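Local coordinates for protein alpha-glucosidase (Bacteroides thetaiotaomicron, PDB 5XFM) that hydrolyses beta-L-arabinopyranosides and alpha-galactosides as a bifunctional, calcium-binding glycoside hydrolase of family 97, at residues Asn45-Leu50 with Gly202-Val207; Pro196-Ile201 with Pro478-Thr483. The protein carries 1 engineered substitution. All blocks are in the same frame, centred on the assembly; numbering follows the deposited sequence.

Contact 1: residues Asn45-Leu50 with Gly202-Val207; sequences NGKTML and GNDGWV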
ATOM      1  N   ASN A  45      -7.605  22.528 -12.962  1.00 25.63           N
ATOM      2  CA  ASN A  45      -8.672  23.271 -13.645  1.00 31.95           C
ATOM      3  C   ASN A  45      -8.897  24.680 -13.102  1.00 23.80           C
ATOM      4  O   ASN A  45     -10.032  25.148 -13.025  1.00 32.68           O
ATOM      5  CB  ASN A  45      -9.992  22.494 -13.586  1.00 28.47           C
ATOM      6  CG  ASN A  45     -10.080  21.416 -14.644  1.00 34.93           C
ATOM      7  OD1 ASN A  45      -9.402  21.481 -15.671  1.00 41.45           O
ATOM      8  ND2 ASN A  45     -10.917  20.416 -14.402  1.00 37.53           N
ATOM      9  N   GLY A  46      -7.812  25.357 -12.740  1.00 20.86           N
ATOM     10  CA  GLY A  46      -7.885  26.740 -12.302  1.00 25.09           C
ATOM     11  C   GLY A  46      -8.217  26.917 -10.833  1.00 28.73           C
ATOM     12  O   GLY A  46      -8.191  28.030 -10.308  1.00 32.61           O
ATOM     13  N   LYS A  47      -8.505  25.813 -10.154  1.00 30.41           N
ATOM     14  CA  LYS A  47      -8.755  25.863  -8.723  1.00 24.99           C
ATOM     15  C   LYS A  47      -7.494  25.536  -7.945  1.00 25.85           C
ATOM     16  O   LYS A  47      -6.754  24.622  -8.303  1.00 22.93           O
ATOM     17  CB  LYS A  47      -9.884  24.909  -8.324  1.00 29.29           C
ATOM     18  CG  LYS A  47     -11.212  25.167  -9.027  1.00 32.36           C
ATOM     19  CD  LYS A  47     -11.734  26.569  -8.714  1.00 32.28           C
ATOM     20  CE  LYS A  47     -11.649  26.902  -7.224  1.00 41.47           C
ATOM     21  NZ  LYS A  47     -12.396  28.145  -6.872  1.00 51.29           N
ATOM     22  N   THR A  48      -7.238  26.322  -6.903  1.00 25.74           N
ATOM     23  CA  THR A  48      -6.107  26.085  -6.020  1.00 24.04           C
ATOM     24  C   THR A  48      -6.308  24.769  -5.273  1.00 28.76           C
ATOM     25  O   THR A  48      -7.321  24.574  -4.591  1.00 20.99           O
ATOM     26  CB  THR A  48      -5.931  27.234  -4.995  1.00 26.27           C
ATOM     27  OG1 THR A  48      -5.877  28.494  -5.677  1.00 27.71           O
ATOM     28  CG2 THR A  48      -4.654  27.044  -4.183  1.00 25.44           C
ATOM     29  N   MET A  49      -5.333  23.873  -5.397  1.00 23.52           N
ATOM     30  CA  MET A  49      -5.393  22.573  -4.742  1.00 19.72           C
ATOM     31  C   MET A  49      -4.342  22.503  -3.645  1.00 24.19           C
ATOM     32  O   MET A  49      -4.589  21.986  -2.551  1.00 18.77           O
ATOM     33  CB  MET A  49      -5.193  21.461  -5.766  1.00 22.58           C
ATOM     34  CG  MET A  49      -6.165  21.539  -6.926  1.00 18.72           C
ATOM     35  SD  MET A  49      -7.865  21.340  -6.373  1.00 25.08           S
ATOM     36  CE  MET A  49      -7.915  19.569  -6.109  1.00 22.54           C
ATOM     37  N   LEU A  50      -3.159  23.027  -3.945  1.00 16.97           N
ATOM     38  CA  LEU A  50      -2.167  23.271  -2.911  1.00 20.04           C
ATOM     39  C   LEU A  50      -1.780  24.730  -2.973  1.00 22.65           C
ATOM     40  O   LEU A  50      -1.461  25.244  -4.041  1.00 20.82           O
ATOM     41  CB  LEU A  50      -0.921  22.401  -3.100  1.00 19.95           C
ATOM     42  CG  LEU A  50      -0.936  20.949  -2.622  1.00 25.20           C
ATOM     43  CD1 LEU A  50      -1.620  20.075  -3.656  1.00 21.30           C
ATOM     44  CD2 LEU A  50       0.491  20.470  -2.381  1.00 22.43           C
ATOM     45  N   GLY A 202     -12.536  20.836  -0.346  1.00 23.56           N
ATOM     46  CA  GLY A 202     -13.878  21.378  -0.396  1.00 25.87           C
ATOM     47  C   GLY A 202     -14.673  20.712  -1.498  1.00 26.01           C
ATOM     48  O   GLY A 202     -14.910  19.504  -1.468  1.00 28.36           O
ATOM     49  N   ASN A 203     -15.069  21.506  -2.485  1.00 27.28           N
ATOM     50  CA  ASN A 203     -15.791  20.984  -3.637  1.00 33.24           C
ATOM     51  C   ASN A 203     -14.917  20.943  -4.891  1.00 28.64           C
ATOM     52  O   ASN A 203     -15.388  20.593  -5.969  1.00 23.31           O
ATOM     53  CB  ASN A 203     -17.055  21.805  -3.886  1.00 29.64           C
ATOM     54  CG  ASN A 203     -17.980  21.816  -2.679  1.00 37.27           C
ATOM     55  OD1 ASN A 203     -18.301  22.875  -2.140  1.00 43.22           O
ATOM     56  ND2 ASN A 203     -18.375  20.630  -2.223  1.00 26.94           N
ATOM     57  N   ASP A 204     -13.652  21.333  -4.748  1.00 26.11           N
ATOM     58  CA  ASP A 204     -12.752  21.396  -5.896  1.00 27.86           C
ATOM     59  C   ASP A 204     -11.918  20.130  -6.105  1.00 33.28           C
ATOM     60  O   ASP A 204     -10.906  20.170  -6.801  1.00 36.50           O
ATOM     61  CB  ASP A 204     -11.816  22.595  -5.763  1.00 31.81           C
ATOM     62  CG  ASP A 204     -12.560  23.881  -5.481  1.00 35.50           C
ATOM     63  OD1 ASP A 204     -13.649  24.064  -6.061  1.00 36.87           O
ATOM     64  OD2 ASP A 204     -12.052  24.713  -4.698  1.00 35.14           O
ATOM     65  N   GLY A 205     -12.348  19.008  -5.532  1.00 24.18           N
ATOM     66  CA  GLY A 205     -11.676  17.740  -5.770  1.00 26.47           C
ATOM     67  C   GLY A 205     -10.817  17.150  -4.658  1.00 22.68           C
ATOM     68  O   GLY A 205     -11.119  17.295  -3.480  1.00 20.12           O
ATOM     69  N   TRP A 206      -9.760  16.440  -5.050  1.00 21.68           N
ATOM     70  CA  TRP A 206      -9.008  15.608  -4.122  1.00 22.39           C
ATOM     71  C   TRP A 206      -7.494  15.664  -4.326  1.00 21.05           C
ATOM     72  O   TRP A 206      -6.998  15.807  -5.451  1.00 23.01           O
ATOM     73  CB  TRP A 206      -9.474  14.150  -4.234  1.00 24.66           C
ATOM     74  CG  TRP A 206     -10.957  13.955  -4.060  1.00 25.72           C
ATOM     75  CD1 TRP A 206     -11.924  14.105  -5.013  1.00 20.52           C
ATOM     76  CD2 TRP A 206     -11.637  13.589  -2.852  1.00 20.90           C
ATOM     77  NE1 TRP A 206     -13.161  13.843  -4.476  1.00 21.40           N
ATOM     78  CE2 TRP A 206     -13.012  13.523  -3.151  1.00 25.33           C
ATOM     79  CE3 TRP A 206     -11.214  13.301  -1.548  1.00 23.95           C
ATOM     80  CZ2 TRP A 206     -13.971  13.185  -2.189  1.00 25.98           C
ATOM     81  CZ3 TRP A 206     -12.164  12.963  -0.597  1.00 20.34           C
ATOM     82  CH2 TRP A 206     -13.527  12.912  -0.924  1.00 22.45           C
ATOM     83  N   VAL A 207      -6.772  15.506  -3.221  1.00 22.25           N
ATOM     84  CA  VAL A 207      -5.315  15.421  -3.228  1.00 20.98           C
ATOM     85  C   VAL A 207      -4.808  14.252  -2.362  1.00 23.01           C
ATOM     86  O   VAL A 207      -5.201  14.115  -1.218  1.00 20.09           O
ATOM     87  CB  VAL A 207      -4.683  16.722  -2.721  1.00 20.95           C
ATOM     88  CG1 VAL A 207      -3.176  16.549  -2.553  1.00 20.74           C
ATOM     89  CG2 VAL A 207      -5.004  17.886  -3.668  1.00 21.97           C
TER
HETATM   90  O   HOH W   1     -13.407  26.894  -4.573  1.00 43.72           O
HETATM   91  O   HOH W   2      -9.543  25.673  -3.794  1.00 28.39           O

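Contact 2: residues Pro196-Ile201 with Pro478-Thr483; sequences PCLFRI and PFIRNT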
ATOM      1  N   PRO A 196      -0.093   6.819   2.815  1.00 14.35           N
ATOM      2  CA  PRO A 196      -0.431   8.048   2.084  1.00 13.89           C
ATOM      3  C   PRO A 196      -1.519   8.833   2.804  1.00 14.49           C
ATOM      4  O   PRO A 196      -2.160   8.314   3.725  1.00 13.08           O
ATOM      5  CB  PRO A 196      -0.909   7.523   0.727  1.00 17.06           C
ATOM      6  CG  PRO A 196      -1.539   6.198   1.066  1.00 11.49           C
ATOM      7  CD  PRO A 196      -0.676   5.627   2.171  1.00 10.87           C
ATOM      8  N   CYS A 197      -1.721  10.075   2.386  1.00 17.90           N
ATOM      9  CA  CYS A 197      -2.616  10.976   3.093  1.00 18.11           C
ATOM     10  C   CYS A 197      -3.613  11.630   2.145  1.00 18.17           C
ATOM     11  O   CYS A 197      -3.219  12.310   1.201  1.00 18.91           O
ATOM     12  CB  CYS A 197      -1.797  12.040   3.816  1.00 16.52           C
ATOM     13  SG  CYS A 197      -0.629  11.357   4.992  1.00 21.47           S
ATOM     14  N   LEU A 198      -4.901  11.437   2.413  1.00 21.01           N
ATOM     15  CA  LEU A 198      -5.949  11.916   1.517  1.00 19.51           C
ATOM     16  C   LEU A 198      -6.585  13.210   2.019  1.00 19.49           C
ATOM     17  O   LEU A 198      -6.923  13.346   3.188  1.00 20.16           O
ATOM     18  CB  LEU A 198      -7.028  10.840   1.328  1.00 11.88           C
ATOM     19  CG  LEU A 198      -8.152  11.198   0.345  1.00 16.01           C
ATOM     20  CD1 LEU A 198      -7.599  11.472  -1.066  1.00 18.85           C
ATOM     21  CD2 LEU A 198      -9.208  10.118   0.292  1.00 13.59           C
ATOM     22  N   PHE A 199      -6.750  14.159   1.110  1.00 18.77           N
ATOM     23  CA  PHE A 199      -7.334  15.450   1.422  1.00 21.30           C
ATOM     24  C   PHE A 199      -8.460  15.767   0.455  1.00 19.13           C
ATOM     25  O   PHE A 199      -8.336  15.554  -0.749  1.00 20.28           O
ATOM     26  CB  PHE A 199      -6.285  16.553   1.371  1.00 18.87           C
ATOM     27  CG  PHE A 199      -5.179  16.398   2.374  1.00 20.35           C
ATOM     28  CD1 PHE A 199      -4.083  15.597   2.100  1.00 20.72           C
ATOM     29  CD2 PHE A 199      -5.214  17.087   3.574  1.00 20.60           C
ATOM     30  CE1 PHE A 199      -3.053  15.468   3.016  1.00 20.08           C
ATOM     31  CE2 PHE A 199      -4.188  16.964   4.491  1.00 24.68           C
ATOM     32  CZ  PHE A 199      -3.106  16.152   4.211  1.00 19.98           C
ATOM     33  N   ARG A 200      -9.576  16.239   1.001  1.00 21.59           N
ATOM     34  CA  ARG A 200     -10.671  16.735   0.189  1.00 20.07           C
ATOM     35  C   ARG A 200     -10.635  18.257   0.170  1.00 25.83           C
ATOM     36  O   ARG A 200     -10.706  18.907   1.220  1.00 22.05           O
ATOM     37  CB  ARG A 200     -12.015  16.230   0.709  1.00 26.96           C
ATOM     38  CG  ARG A 200     -13.212  16.784  -0.054  1.00 27.70           C
ATOM     39  CD  ARG A 200     -14.497  16.048   0.299  1.00 22.51           C
ATOM     40  NE  ARG A 200     -14.999  16.376   1.627  1.00 26.00           N
ATOM     41  CZ  ARG A 200     -15.722  17.455   1.903  1.00 32.43           C
ATOM     42  NH1 ARG A 200     -16.011  18.322   0.937  1.00 22.79           N
ATOM     43  NH2 ARG A 200     -16.148  17.671   3.146  1.00 25.55           N
ATOM     44  N   ILE A 201     -10.493  18.811  -1.032  1.00 21.85           N
ATOM     45  CA  ILE A 201     -10.343  20.250  -1.217  1.00 22.46           C
ATOM     46  C   ILE A 201     -11.713  20.915  -1.388  1.00 27.44           C
ATOM     47  O   ILE A 201     -12.020  21.480  -2.440  1.00 29.54           O
ATOM     48  CB  ILE A 201      -9.447  20.558  -2.432  1.00 22.07           C
ATOM     49  CG1 ILE A 201      -8.241  19.605  -2.457  1.00 19.25           C
ATOM     50  CG2 ILE A 201      -8.975  22.007  -2.403  1.00 17.47           C
ATOM     51  CD1 ILE A 201      -7.316  19.747  -1.258  1.00 16.18           C
ATOM     52  N   PRO A 478      -9.264   1.388  -1.128  1.00 24.11           N
ATOM     53  CA  PRO A 478      -8.973   1.618  -2.546  1.00 22.12           C
ATOM     54  C   PRO A 478      -8.625   3.070  -2.874  1.00 24.28           C
ATOM     55  O   PRO A 478      -8.001   3.319  -3.904  1.00 21.29           O
ATOM     56  CB  PRO A 478     -10.267   1.188  -3.251  1.00 26.14           C
ATOM     57  CG  PRO A 478     -11.293   1.076  -2.185  1.00 30.58           C
ATOM     58  CD  PRO A 478     -10.567   0.726  -0.941  1.00 27.83           C
ATOM     59  N   PHE A 479      -9.038   4.003  -2.021  1.00 25.91           N
ATOM     60  CA  PHE A 479      -8.735   5.420  -2.209  1.00 23.83           C
ATOM     61  C   PHE A 479      -7.392   5.831  -1.589  1.00 25.95           C
ATOM     62  O   PHE A 479      -6.808   6.847  -1.983  1.00 21.58           O
ATOM     63  CB  PHE A 479      -9.845   6.294  -1.605  1.00 25.35           C
ATOM     64  CG  PHE A 479     -11.212   6.077  -2.212  1.00 26.06           C
ATOM     65  CD1 PHE A 479     -12.158   5.296  -1.561  1.00 27.95           C
ATOM     66  CD2 PHE A 479     -11.559   6.677  -3.411  1.00 26.15           C
ATOM     67  CE1 PHE A 479     -13.417   5.108  -2.108  1.00 26.09           C
ATOM     68  CE2 PHE A 479     -12.814   6.492  -3.962  1.00 25.96           C
ATOM     69  CZ  PHE A 479     -13.745   5.705  -3.308  1.00 24.43           C
ATOM     70  N   ILE A 480      -6.914   5.062  -0.611  1.00 17.06           N
ATOM     71  CA  ILE A 480      -5.758   5.484   0.185  1.00 17.62           C
ATOM     72  C   ILE A 480      -4.656   4.410   0.298  1.00 21.65           C
ATOM     73  O   ILE A 480      -3.755   4.358  -0.537  1.00 18.87           O
ATOM     74  CB  ILE A 480      -6.196   5.928   1.611  1.00 14.46           C
ATOM     75  CG1 ILE A 480      -7.312   6.976   1.516  1.00 16.28           C
ATOM     76  CG2 ILE A 480      -5.022   6.505   2.394  1.00 11.08           C
ATOM     77  CD1 ILE A 480      -7.852   7.444   2.839  1.00 15.24           C
ATOM     78  N   ARG A 481      -4.719   3.553   1.312  1.00 17.59           N
ATOM     79  CA  ARG A 481      -3.603   2.639   1.573  1.00 21.75           C
ATOM     80  C   ARG A 481      -3.245   1.771   0.367  1.00 18.85           C
ATOM     81  O   ARG A 481      -2.077   1.654   0.005  1.00 16.75           O
ATOM     82  CB  ARG A 481      -3.908   1.739   2.777  1.00 17.34           C
ATOM     83  CG  ARG A 481      -3.007   0.501   2.896  1.00 15.39           C
ATOM     84  CD  ARG A 481      -1.520   0.836   3.061  1.00 19.62           C
ATOM     85  NE  ARG A 481      -0.723  -0.386   3.153  1.00 20.22           N
ATOM     86  CZ  ARG A 481      -0.308  -1.096   2.108  1.00 21.08           C
ATOM     87  NH1 ARG A 481      -0.577  -0.689   0.873  1.00 18.27           N
ATOM     88  NH2 ARG A 481       0.387  -2.212   2.299  1.00 20.88           N
ATOM     89  N   ASN A 482      -4.257   1.175  -0.249  1.00 19.85           N
ATOM     90  CA  ASN A 482      -4.038   0.177  -1.286  1.00 17.30           C
ATOM     91  C   ASN A 482      -3.775   0.787  -2.675  1.00 21.27           C
ATOM     92  O   ASN A 482      -3.223   0.122  -3.560  1.00 24.04           O
ATOM     93  CB  ASN A 482      -5.237  -0.786  -1.301  1.00 19.11           C
ATOM     94  CG  ASN A 482      -4.954  -2.075  -2.043  1.00 18.46           C
ATOM     95  OD1 ASN A 482      -5.865  -2.705  -2.575  1.00 24.23           O
ATOM     96  ND2 ASN A 482      -3.687  -2.474  -2.085  1.00 17.82           N
ATOM     97  N   THR A 483      -4.142   2.056  -2.863  1.00 23.32           N
ATOM     98  CA  THR A 483      -3.955   2.718  -4.157  1.00 13.24           C
ATOM     99  C   THR A 483      -2.475   2.953  -4.484  1.00 15.75           C
ATOM    100  O   THR A 483      -2.105   3.043  -5.651  1.00 22.04           O
ATOM    101  CB  THR A 483      -4.720   4.083  -4.229  1.00 21.08           C
ATOM    102  OG1 THR A 483      -4.972   4.426  -5.591  1.00 19.12           O
ATOM    103  CG2 THR A 483      -3.940   5.220  -3.576  1.00 20.12           C
TER

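Contact 1: residues Asn45-Leu50 with Gly202-Val207
K47 to L50 and D204 to V207 run in roughly the same direction, 28° apart, with the CA atoms of K47 and D204 6.6 Å from each other. No direct hydrogen bond joins the two backbones. The strand that starts at K47 breaks at a classic beta bulge, where M49 and L50 both face V42 of strand 39-44. M49 points at the turn before strand 206-212. Its chain is bent at chi2 (-63°) and chi3 (-77°), and its CE lies 3.1 Å from the carbonyl O of D204. The same methyl also lies against the backbone of G205 and, at 3.8 Å, N of W206. These strands belong to two different antiparallel sheets of the N-terminal domain, which is of the galactose mutarotase-like type, and M49, L50 and V207 pack between them. CD1 of L50 stands 4.0 Å from CG1 of V207, while CB of M49 meets CG2 of the same valine. At the outer end, K47 and D204 cross at about a right angle. NZ of K47 is 4.1 Å from OD2 of D204, so the opposite charges are near but not in direct contact. One water bridges this gap, accepting from NZ and donating to OD2. A second water donates to both OD2 of D204 and O of T48.

Contact 2: residues Pro196-Ile201 with Pro478-Thr483
I480, P196 and L198 bury most of the surface in this contact. I480 touches both of the others with different branches. Its CG2 lies 3.7 Å from CG of P196 and also meets the carbonyl O of P196. Its other branch, CG1 and CD1, reaches L198. CG1 is anti to the carbonyl carbon (chi1 -53°), and CD1 continues extended from it. The two side chains cross at about a right angle. CD1 of I480 is 3.8 Å from CB of L198, and CD2 of L198 also rests against CG1 and CD1.

A cis peptide bond precedes P196, just ahead of strand 197-200. Its ring points at the loop 478-483. CG comes within 3.3 Å of the carbonyl O of I480, so the ring meets both the backbone and the side chain of that residue. The same carbonyl accepts a weak hydrogen bond from N of T483, which closes a short turn. The other face of the strand is turned from the loop: C197 points away.

L198 also reaches the preceding residue of the loop, F479. CD2 of L198 is 4.3 Å from CB of F479, while the F479 ring leads away to V568 and L269. No hydrogen bond crosses between the segments, and the contact is buried and largely apolar. The guanidinium of R481 turns elsewhere, with NH2 bonded to the carbonyl O atoms of E452 and S486 and NE to that of A453. E452 is a calcium ligand, so the loop is tied to the backbone beside the metal site. This is a domain interface of a family 97 glycoside hydrolase: a strand of the N-terminal beta domain packs on a loop of the TIM-barrel catalytic domain.

How the contacts relate
The centres of contacts 1 and 2 are 15 Å apart, and one segment of each, 202-207 and 196-201, reaches the same sheet. Strands 197-200 and 206-212 are antiparallel neighbours in it, linked by the turn that contains G202 to G205. A probable hydrogen bond runs from N of F199 to O of V207, 2.8 Å long. Packing adds to it: CE of M49 lies 3.7 Å from CG1 of I201, and CH2 of W206 lies 3.5 Å from CD of R200. Contact 1 joins two sheets within the N-terminal domain, about 24 Å from the chain centre. Contact 2 carries the shared sheet to the barrel domain. There the side chain of R481 is about 11 Å from the bound calcium ion, held by E174, E452 and E458.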